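Local atomic coordinates of 3,4-dihydroxybenzoate decarboxylase (Enterobacter cloacae, PDB entry 5NY5), a protein that probably catalyses the reversible decarboxylation of 3,4-dihydroxybenzoate to catechol as a UbiD-family enzyme that uses prenylated FMN and a metal ion. Residues A[400-405]-A[468-473]; A[235-238]-A[244-247]; A[442-447]-A[451-456]; A[336-341]-A[389-394]. One frame throughout, in Å; residues are numbered along the deposited sequence.

Interaction 1 (A[400-405]-A[468-473]); sequences LVDEDV and ALKARF. With GOL (glycerol), chain C.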
# COMPACT_ATOMS: atom_id res chain seq x y z
N LEU A 400 -12.68 -0.89 -17.25
CA LEU A 400 -12.41 -0.13 -18.46
C LEU A 400 -11.77 -1.04 -19.50
O LEU A 400 -10.77 -1.70 -19.21
CB LEU A 400 -11.49 1.05 -18.16
CG LEU A 400 -11.89 2.03 -17.05
CD1 LEU A 400 -10.69 2.81 -16.58
CD2 LEU A 400 -12.97 2.97 -17.56
N VAL A 401 -12.34 -1.06 -20.70
CA VAL A 401 -11.80 -1.84 -21.81
C VAL A 401 -11.80 -0.98 -23.06
O VAL A 401 -12.45 0.06 -23.13
CB VAL A 401 -12.59 -3.14 -22.05
CG1 VAL A 401 -12.54 -4.04 -20.84
CG2 VAL A 401 -14.03 -2.82 -22.41
N ASP A 402 -11.06 -1.43 -24.07
CA ASP A 402 -10.94 -0.72 -25.33
C ASP A 402 -12.05 -1.11 -26.30
O ASP A 402 -12.89 -1.97 -26.01
CB ASP A 402 -9.57 -0.97 -25.96
CG ASP A 402 -8.44 -0.44 -25.10
OD1 ASP A 402 -8.33 0.80 -24.96
OD2 ASP A 402 -7.65 -1.25 -24.59
N GLU A 403 -12.05 -0.49 -27.48
CA GLU A 403 -13.13 -0.68 -28.43
C GLU A 403 -13.10 -2.04 -29.12
O GLU A 403 -14.08 -2.40 -29.77
CB GLU A 403 -13.11 0.43 -29.49
CG GLU A 403 -11.91 0.40 -30.43
CD GLU A 403 -10.66 1.03 -29.83
OE1 GLU A 403 -10.53 1.05 -28.59
OE2 GLU A 403 -9.81 1.51 -30.61
N ASP A 404 -12.01 -2.79 -28.99
CA ASP A 404 -11.93 -4.13 -29.57
C ASP A 404 -12.27 -5.22 -28.57
O ASP A 404 -11.88 -6.38 -28.77
CB ASP A 404 -10.54 -4.36 -30.18
CG ASP A 404 -9.44 -4.34 -29.14
OD1 ASP A 404 -9.67 -3.83 -28.03
OD2 ASP A 404 -8.33 -4.82 -29.46
N VAL A 405 -12.99 -4.89 -27.51
CA VAL A 405 -13.41 -5.85 -26.50
C VAL A 405 -14.93 -5.82 -26.43
O VAL A 405 -15.53 -4.75 -26.26
CB VAL A 405 -12.80 -5.53 -25.12
CG1 VAL A 405 -13.40 -6.42 -24.06
CG2 VAL A 405 -11.30 -5.69 -25.17
N ALA A 468 0.88 4.37 -25.20
CA ALA A 468 2.19 4.18 -25.81
C ALA A 468 2.43 2.76 -26.30
O ALA A 468 3.32 2.54 -27.12
CB ALA A 468 3.29 4.57 -24.81
N LEU A 469 1.65 1.79 -25.82
CA LEU A 469 1.87 0.39 -26.15
C LEU A 469 0.84 -0.16 -27.13
O LEU A 469 0.91 -1.35 -27.45
CB LEU A 469 1.87 -0.46 -24.87
CG LEU A 469 2.73 0.03 -23.72
CD1 LEU A 469 2.66 -0.94 -22.56
CD2 LEU A 469 4.17 0.23 -24.17
N LYS A 470 -0.09 0.67 -27.61
CA LYS A 470 -1.23 0.15 -28.38
C LYS A 470 -0.79 -0.65 -29.60
O LYS A 470 -1.52 -1.55 -30.03
CB LYS A 470 -2.13 1.31 -28.80
CG LYS A 470 -2.85 1.99 -27.65
CD LYS A 470 -3.66 3.18 -28.15
CE LYS A 470 -4.92 2.75 -28.88
NZ LYS A 470 -5.89 2.09 -27.97
N ALA A 471 0.38 -0.35 -30.15
CA ALA A 471 0.84 -1.07 -31.33
C ALA A 471 1.22 -2.51 -31.02
O ALA A 471 1.31 -3.33 -31.94
CB ALA A 471 2.03 -0.34 -31.96
N ARG A 472 1.44 -2.84 -29.75
CA ARG A 472 1.83 -4.19 -29.35
C ARG A 472 0.66 -5.05 -28.91
O ARG A 472 0.85 -6.24 -28.66
CB ARG A 472 2.86 -4.13 -28.22
CG ARG A 472 4.20 -3.54 -28.60
CD ARG A 472 5.22 -3.85 -27.52
NE ARG A 472 5.81 -2.66 -26.94
CZ ARG A 472 6.41 -2.63 -25.76
NH1 ARG A 472 6.49 -3.73 -25.03
NH2 ARG A 472 6.92 -1.50 -25.30
N PHE A 473 -0.54 -4.48 -28.82
CA PHE A 473 -1.69 -5.19 -28.28
C PHE A 473 -2.79 -5.38 -29.32
O PHE A 473 -3.97 -5.52 -28.97
CB PHE A 473 -2.24 -4.47 -27.05
CG PHE A 473 -1.41 -4.66 -25.81
CD1 PHE A 473 -0.23 -3.95 -25.63
CD2 PHE A 473 -1.81 -5.53 -24.81
CE1 PHE A 473 0.53 -4.11 -24.49
CE2 PHE A 473 -1.06 -5.69 -23.67
CZ PHE A 473 0.11 -4.99 -23.51
C1 GOL C . -7.02 -1.39 -28.51
O1 GOL C . -6.16 -1.62 -27.42
C2 GOL C . -6.18 -1.39 -29.78
O2 GOL C . -6.00 -0.06 -30.21
C3 GOL C . -4.83 -2.02 -29.49
O3 GOL C . -4.06 -2.04 -30.67
O HOH W 1 -8.57 2.73 -27.18

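Interaction 2 (A[235-238]-A[244-247]); sequences GVAG and PVEL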
# COMPACT_ATOMS: atom_id res chain seq x y z
N GLY A 235 -44.29 9.57 -20.88
CA GLY A 235 -43.93 10.21 -22.13
C GLY A 235 -42.89 9.45 -22.93
O GLY A 235 -42.84 9.61 -24.16
N VAL A 236 -42.07 8.64 -22.27
CA VAL A 236 -41.08 7.84 -22.98
C VAL A 236 -41.76 6.77 -23.82
O VAL A 236 -41.45 6.59 -25.00
CB VAL A 236 -40.08 7.23 -21.98
CG1 VAL A 236 -38.90 6.61 -22.73
CG2 VAL A 236 -39.60 8.28 -21.00
N ALA A 237 -42.71 6.05 -23.22
CA ALA A 237 -43.44 5.02 -23.95
C ALA A 237 -44.20 5.62 -25.13
O ALA A 237 -44.19 5.05 -26.23
CB ALA A 237 -44.39 4.28 -23.02
N GLY A 238 -44.86 6.76 -24.92
CA GLY A 238 -45.54 7.42 -26.02
C GLY A 238 -44.59 7.80 -27.14
O GLY A 238 -44.93 7.70 -28.32
N PRO A 244 -49.63 8.30 -28.07
CA PRO A 244 -49.73 8.63 -26.64
C PRO A 244 -50.32 7.50 -25.82
O PRO A 244 -51.21 6.77 -26.27
CB PRO A 244 -50.64 9.87 -26.63
CG PRO A 244 -51.35 9.83 -27.94
CD PRO A 244 -50.39 9.23 -28.91
N VAL A 245 -49.80 7.35 -24.60
CA VAL A 245 -50.34 6.38 -23.66
C VAL A 245 -51.71 6.85 -23.19
O VAL A 245 -51.88 8.02 -22.81
CB VAL A 245 -49.38 6.18 -22.48
CG1 VAL A 245 -49.94 5.18 -21.49
CG2 VAL A 245 -48.02 5.73 -22.99
N GLU A 246 -52.68 5.95 -23.20
CA GLU A 246 -54.05 6.31 -22.85
C GLU A 246 -54.31 6.07 -21.37
O GLU A 246 -53.91 5.05 -20.82
CB GLU A 246 -55.04 5.51 -23.70
CG GLU A 246 -55.02 5.89 -25.17
CD GLU A 246 -55.75 4.90 -26.05
OE1 GLU A 246 -55.52 4.91 -27.28
OE2 GLU A 246 -56.55 4.10 -25.52
N LEU A 247 -54.98 7.03 -20.74
CA LEU A 247 -55.31 6.97 -19.33
C LEU A 247 -56.83 7.01 -19.15
O LEU A 247 -57.55 7.60 -19.96
CB LEU A 247 -54.68 8.13 -18.56
CG LEU A 247 -53.15 8.19 -18.60
CD1 LEU A 247 -52.63 9.44 -17.92
CD2 LEU A 247 -52.56 6.95 -17.95

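Interaction 3 (A[442-447]-A[451-456]); sequences QSPDYS and RGNGIS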
# COMPACT_ATOMS: atom_id res chain seq x y z
N GLN A 442 -20.90 -5.12 1.97
CA GLN A 442 -20.79 -3.73 2.41
C GLN A 442 -21.14 -3.62 3.89
O GLN A 442 -22.11 -2.99 4.31
CB GLN A 442 -21.68 -2.84 1.55
CG GLN A 442 -21.30 -2.87 0.09
CD GLN A 442 -21.91 -1.75 -0.72
OE1 GLN A 442 -22.44 -0.79 -0.17
NE2 GLN A 442 -21.84 -1.87 -2.04
N SER A 443 -20.30 -4.27 4.70
CA SER A 443 -20.50 -4.45 6.12
C SER A 443 -19.20 -4.20 6.86
O SER A 443 -18.12 -4.50 6.34
CB SER A 443 -21.00 -5.87 6.43
OG SER A 443 -20.96 -6.14 7.82
N PRO A 444 -19.27 -3.62 8.06
CA PRO A 444 -18.06 -3.53 8.89
C PRO A 444 -17.46 -4.88 9.22
O PRO A 444 -16.25 -4.97 9.46
CB PRO A 444 -18.55 -2.80 10.15
CG PRO A 444 -19.77 -2.07 9.72
CD PRO A 444 -20.42 -2.95 8.68
N ASP A 445 -18.27 -5.94 9.23
CA ASP A 445 -17.78 -7.29 9.48
C ASP A 445 -16.96 -7.84 8.33
O ASP A 445 -16.28 -8.86 8.51
CB ASP A 445 -18.95 -8.23 9.76
CG ASP A 445 -19.86 -7.72 10.86
OD1 ASP A 445 -19.34 -7.11 11.82
OD2 ASP A 445 -21.08 -7.93 10.77
N TYR A 446 -17.00 -7.20 7.16
CA TYR A 446 -16.23 -7.63 6.01
C TYR A 446 -14.95 -6.83 5.82
O TYR A 446 -14.03 -7.31 5.15
CB TYR A 446 -17.08 -7.52 4.74
CG TYR A 446 -16.83 -8.57 3.68
CD1 TYR A 446 -15.71 -8.50 2.86
CD2 TYR A 446 -17.72 -9.61 3.48
CE1 TYR A 446 -15.49 -9.44 1.88
CE2 TYR A 446 -17.51 -10.56 2.50
CZ TYR A 446 -16.39 -10.47 1.71
OH TYR A 446 -16.17 -11.42 0.74
N SER A 447 -14.86 -5.63 6.39
CA SER A 447 -13.71 -4.76 6.19
C SER A 447 -13.66 -3.73 7.31
O SER A 447 -14.70 -3.21 7.72
CB SER A 447 -13.78 -4.06 4.84
OG SER A 447 -12.78 -3.06 4.74
N ARG A 451 -17.38 1.77 7.61
CA ARG A 451 -17.88 2.29 8.88
C ARG A 451 -19.34 1.93 9.15
O ARG A 451 -19.79 2.09 10.29
CB ARG A 451 -17.70 3.81 8.94
CG ARG A 451 -16.26 4.22 9.19
CD ARG A 451 -16.00 5.68 8.86
NE ARG A 451 -14.58 6.00 9.00
CZ ARG A 451 -14.06 7.20 8.75
NH1 ARG A 451 -14.84 8.20 8.34
NH2 ARG A 451 -12.76 7.40 8.90
N GLY A 452 -20.07 1.43 8.16
CA GLY A 452 -21.46 1.09 8.38
C GLY A 452 -22.02 0.34 7.20
O GLY A 452 -21.41 0.27 6.13
N ASN A 453 -23.20 -0.24 7.42
CA ASN A 453 -23.89 -0.96 6.37
C ASN A 453 -24.13 -0.06 5.16
O ASN A 453 -24.43 1.13 5.30
CB ASN A 453 -25.23 -1.50 6.88
CG ASN A 453 -25.06 -2.59 7.92
OD1 ASN A 453 -24.04 -3.27 7.95
ND2 ASN A 453 -26.06 -2.76 8.78
N GLY A 454 -23.98 -0.63 3.97
CA GLY A 454 -24.18 0.10 2.74
C GLY A 454 -22.99 0.91 2.28
O GLY A 454 -23.10 1.61 1.26
N ILE A 455 -21.87 0.86 3.00
CA ILE A 455 -20.64 1.52 2.59
C ILE A 455 -19.69 0.46 2.06
O ILE A 455 -19.67 -0.67 2.54
CB ILE A 455 -20.01 2.31 3.76
CG1 ILE A 455 -21.05 3.23 4.39
CG2 ILE A 455 -18.80 3.10 3.29
CD1 ILE A 455 -20.55 3.99 5.58
N SER A 456 -18.90 0.84 1.06
CA SER A 456 -18.08 -0.12 0.36
C SER A 456 -16.75 0.49 -0.03
O SER A 456 -16.58 1.71 -0.05
CB SER A 456 -18.79 -0.65 -0.90
OG SER A 456 -17.95 -1.52 -1.64

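Interaction 4 (A[336-341]-A[389-394]); sequences EASIRN and LATYSE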
# COMPACT_ATOMS: atom_id res chain seq x y z
N GLU A 336 -27.04 2.81 -17.77
CA GLU A 336 -26.18 3.05 -18.92
C GLU A 336 -26.47 4.41 -19.55
O GLU A 336 -25.55 5.12 -19.95
CB GLU A 336 -26.35 1.94 -19.95
CG GLU A 336 -26.06 0.56 -19.41
CD GLU A 336 -26.54 -0.53 -20.33
OE1 GLU A 336 -26.95 -0.22 -21.47
OE2 GLU A 336 -26.52 -1.71 -19.92
N ALA A 337 -27.75 4.77 -19.65
CA ALA A 337 -28.12 6.00 -20.34
C ALA A 337 -27.55 7.22 -19.62
O ALA A 337 -26.95 8.10 -20.25
CB ALA A 337 -29.64 6.10 -20.45
N SER A 338 -27.73 7.29 -18.30
CA SER A 338 -27.24 8.44 -17.55
C SER A 338 -25.71 8.48 -17.53
O SER A 338 -25.12 9.56 -17.61
CB SER A 338 -27.80 8.43 -16.13
OG SER A 338 -27.50 7.21 -15.48
N ILE A 339 -25.07 7.32 -17.45
CA ILE A 339 -23.61 7.27 -17.51
C ILE A 339 -23.12 7.73 -18.88
O ILE A 339 -22.13 8.45 -18.99
CB ILE A 339 -23.10 5.86 -17.17
CG1 ILE A 339 -23.35 5.54 -15.70
CG2 ILE A 339 -21.62 5.72 -17.50
CD1 ILE A 339 -22.98 4.13 -15.33
N ARG A 340 -23.82 7.32 -19.94
CA ARG A 340 -23.41 7.71 -21.28
C ARG A 340 -23.59 9.21 -21.50
O ARG A 340 -22.74 9.86 -22.12
CB ARG A 340 -24.21 6.92 -22.32
CG ARG A 340 -24.05 7.44 -23.74
CD ARG A 340 -24.76 6.56 -24.74
NE ARG A 340 -24.27 5.19 -24.67
CZ ARG A 340 -24.56 4.25 -25.57
NH1 ARG A 340 -24.07 3.02 -25.42
NH2 ARG A 340 -25.32 4.53 -26.61
N ASN A 341 -24.69 9.77 -21.01
CA ASN A 341 -24.92 11.21 -21.16
C ASN A 341 -23.85 12.01 -20.44
O ASN A 341 -23.38 13.03 -20.94
CB ASN A 341 -26.31 11.58 -20.65
CG ASN A 341 -27.41 10.94 -21.45
OD1 ASN A 341 -27.24 10.62 -22.63
ND2 ASN A 341 -28.56 10.74 -20.82
N LEU A 389 -18.98 6.64 -11.60
CA LEU A 389 -19.15 6.50 -10.16
C LEU A 389 -19.90 7.69 -9.57
O LEU A 389 -20.75 7.53 -8.69
CB LEU A 389 -17.79 6.36 -9.49
CG LEU A 389 -17.06 5.03 -9.68
CD1 LEU A 389 -15.62 5.15 -9.23
CD2 LEU A 389 -17.76 3.93 -8.92
N ALA A 390 -19.60 8.90 -10.05
CA ALA A 390 -20.29 10.08 -9.57
C ALA A 390 -21.74 10.11 -10.04
O ALA A 390 -22.62 10.60 -9.32
CB ALA A 390 -19.56 11.34 -10.02
N THR A 391 -22.00 9.60 -11.24
CA THR A 391 -23.35 9.62 -11.81
C THR A 391 -24.27 8.61 -11.14
O THR A 391 -25.42 8.92 -10.84
CB THR A 391 -23.28 9.36 -13.32
OG1 THR A 391 -22.37 10.29 -13.92
CG2 THR A 391 -24.64 9.52 -13.95
N TYR A 392 -23.79 7.39 -10.92
CA TYR A 392 -24.59 6.32 -10.34
C TYR A 392 -23.90 5.85 -9.07
O TYR A 392 -23.04 4.97 -9.10
CB TYR A 392 -24.78 5.18 -11.35
CG TYR A 392 -25.99 4.32 -11.08
CD1 TYR A 392 -27.25 4.71 -11.53
CD2 TYR A 392 -25.88 3.13 -10.38
CE1 TYR A 392 -28.36 3.93 -11.28
CE2 TYR A 392 -26.99 2.34 -10.13
CZ TYR A 392 -28.23 2.75 -10.58
OH TYR A 392 -29.33 1.97 -10.34
N SER A 393 -24.30 6.44 -7.94
CA SER A 393 -23.59 6.20 -6.68
C SER A 393 -23.75 4.78 -6.17
O SER A 393 -22.97 4.35 -5.31
CB SER A 393 -24.06 7.20 -5.62
OG SER A 393 -25.43 7.05 -5.34
N GLU A 394 -24.73 4.03 -6.67
CA GLU A 394 -24.90 2.65 -6.25
C GLU A 394 -23.99 1.69 -7.00
O GLU A 394 -24.01 0.49 -6.72
CB GLU A 394 -26.36 2.23 -6.40
CG GLU A 394 -27.26 2.85 -5.34
CD GLU A 394 -28.73 2.77 -5.70
OE1 GLU A 394 -29.05 2.49 -6.87
OE2 GLU A 394 -29.57 3.00 -4.80

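Interaction 1 (A[400-405]-A[468-473])
Lys-470 and Asp-402 meet through a glycerol molecule and a water rather than directly: NZ of Lys-470 stays 4.1 Å from OD1 of Asp-402, beyond salt-bridge range. The water fills that gap. It donates to Asp-402 OD1 and to Glu-403 OE1 at 2.9 Å, and accepts from Lys-470 NZ, also at 2.9 Å, so one ammonium reaches two carboxylates by a single relay. Bends at chi3 (74°) and chi4 (67°) fold the end of the lysine chain, bringing NZ to the glycerol as well as to the water. NZ donates to glycerol O2 at 3.1 Å, while the backbone O of the same residue accepts from glycerol O3 at 2.7 Å. On the far side glycerol O1 gives a weak bond to Asp-402 OD2, and C1 lies 3.6 Å from OD1 of Asp-404. The triol, probably from the crystallisation liquor, lies between the polar groups of the chain following strand 397-401, a type I beta turn from Asp-402 to Val-405, and those of the 3-10 segment in the loop after strand 455-462. These two strands are parallel neighbours in the mixed sheet of the C-terminal domain. Other partners hold the acidic wall: Asp-402 OD2 accepts from the backbone N of Val-465, and Asp-404 OD1 forms a salt bridge with Arg-420, which also donates to the backbone O of Phe-473. Arg-472 forms a salt bridge with Asp-445 of a neighbouring subunit. The positive charges of Lys-470 and Arg-420 would be expected to keep the cluster of acids ionised.

Interaction 2 (A[235-238]-A[244-247])
Van der Waals packing carries the contact between Val-245 and the helix residues Ala-237 and Gly-238. One methyl of Val-245 does the touching: CG2 lies 3.9 Å from CB of Ala-237 and 3.8 Å from the backbone N of Gly-238, so it rests against a side-chain methyl and the helix backbone together. The torsion of Val-245 (chi1 179°) sets CG1 anti to the backbone N and leaves CG2 beside that N, on the side of the helix. Backbone packing adds a second point, where CA of Gly-238 comes within 4.4 Å of CA of Pro-244. Having no side chain, Gly-238 lets the incoming chain lie close to the helix at Pro-244, whose ring packs on Val-105 and Val-108. The two segments belong to a tight helix-to-strand connection in the Rift-related domain: helix 234-241 ends, the chain doubles back past Gly-238, and strand 246-249 starts between strands 108-110 and 256-258 of a small mixed sheet. Backbone hydrogen bonds tie Gly-235 to Val-105 and Val-245 to Val-108 of strand 108-110. Further apolar cover comes from helix 214-219, whose Ile-216 touches both Ala-237 and Val-245. The side chain of Ala-237 lies about 8 Å from that of Glu-233, just before the helix, which binds manganese in another structure of this protein; no metal is bound to it here.

Interaction 3 (A[442-447]-A[451-456])
CB of Ser-456 sits over one face of the flat Gln-442 amide, 3.3 Å from CD and 3.5 Å from NE2. The carbonyl O of Gly-454 meets the oxygen edge of the amide, close to its plane and 2.9 Å from OE1 of Gln-442; both atoms are acceptors, so this proximity is not a bond. OE1 instead accepts from the backbone N of His-436, while NE2 makes a weak bond to Asp-439. The side chain is extended beyond CG (chi2 -165°), which carries the amide along the start of strand 455-462. The ring of Pro-444 packs by its CG against CA of Gly-452 at 3.8 Å and crosses the side chain of Asn-453 at about a right angle. The two segments are the sides of the loop entering strand 455-462, an inner strand of the C-terminal domain's mixed sheet. A type II beta turn from Gly-452 to Ile-455 leads into it, with Gly-454 at a positive phi of 83°. The backbone O of Gln-442 grips this turn, accepting from N of Gly-454 at 3.0 Å; CA of Asn-453 approaches the same oxygen at 3.4 Å in a CA-H...O contact. Ser-443 OG accepts from N of Asp-445, forming an ST turn. Tyr-446 packs on Pro-466 of a second subunit, and Arg-451 forms a salt bridge with Glu-378 of a third.

Interaction 4 (A[336-341]-A[389-394])
Two helices of the C-terminal domain meet here: the middle of the long helix 324-346 lies against the last turn of helix 380-391, where Thr-391 and Tyr-392 face Ser-338 and Ile-339. The backbones come nearest at Ile-339 and Thr-391, whose CA atoms are 6.2 Å apart. The methyl CG2 of Thr-391, set anti to its backbone N (chi1 to OG1 -54°), reaches across to the helix surface and sits 3.7 Å from the backbone O of Ser-338. The same methyl also lies 4.0 Å from OG of Ser-338 and 4.2 Å from N of Ile-339, so it touches both the main chain and a hydroxyl side chain without any polar bond between the segments. The hydroxyls are satisfied within their own helices: OG of Ser-338 bonds to the carbonyl oxygens of Pro-334 and Thr-335, and OG1 of Thr-391 to the carbonyl oxygen of Ile-387. Ser-338 is also about 7 Å, side chain to side chain, from Phe-222 and Glu-223, both prenylated-FMN-binding residues. Tyr-392 is the first residue to leave the helical backbone conformation; its OH bonds to Lys-363, and its side chain also touches Thr-335. Ile-339, backed by Val-354 and Leu-395, completes the apolar part of the contact with the end of its chain, CD1 standing 4.5 Å from CB of Tyr-392.

Overall arrangement
Interactions 3 and 4, and the 400-405 side of interaction 1, fall in the C-terminal domain range, interaction 2 in the Rift-related domain. Interaction 4 lies between interactions 2 and 3: its nearest atoms are about 10 Å from interaction 2 and about 6 Å from interaction 3. Interactions 2 and 4 lie nearest the active site, whose cofactor and metal are absent from this model: Ala-237 is about 10 Å and Ser-338 about 7 Å from the side chain of the flavin-binding Phe-222. Interactions 1 and 3, with centres 35 Å apart, reach neighbouring strands of one sheet, 397-401 and 455-462, and interaction 3 is nested within the chain loop that interaction 1 closes. Both touch the second subunit, whereas interactions 3 and 4 touch the third.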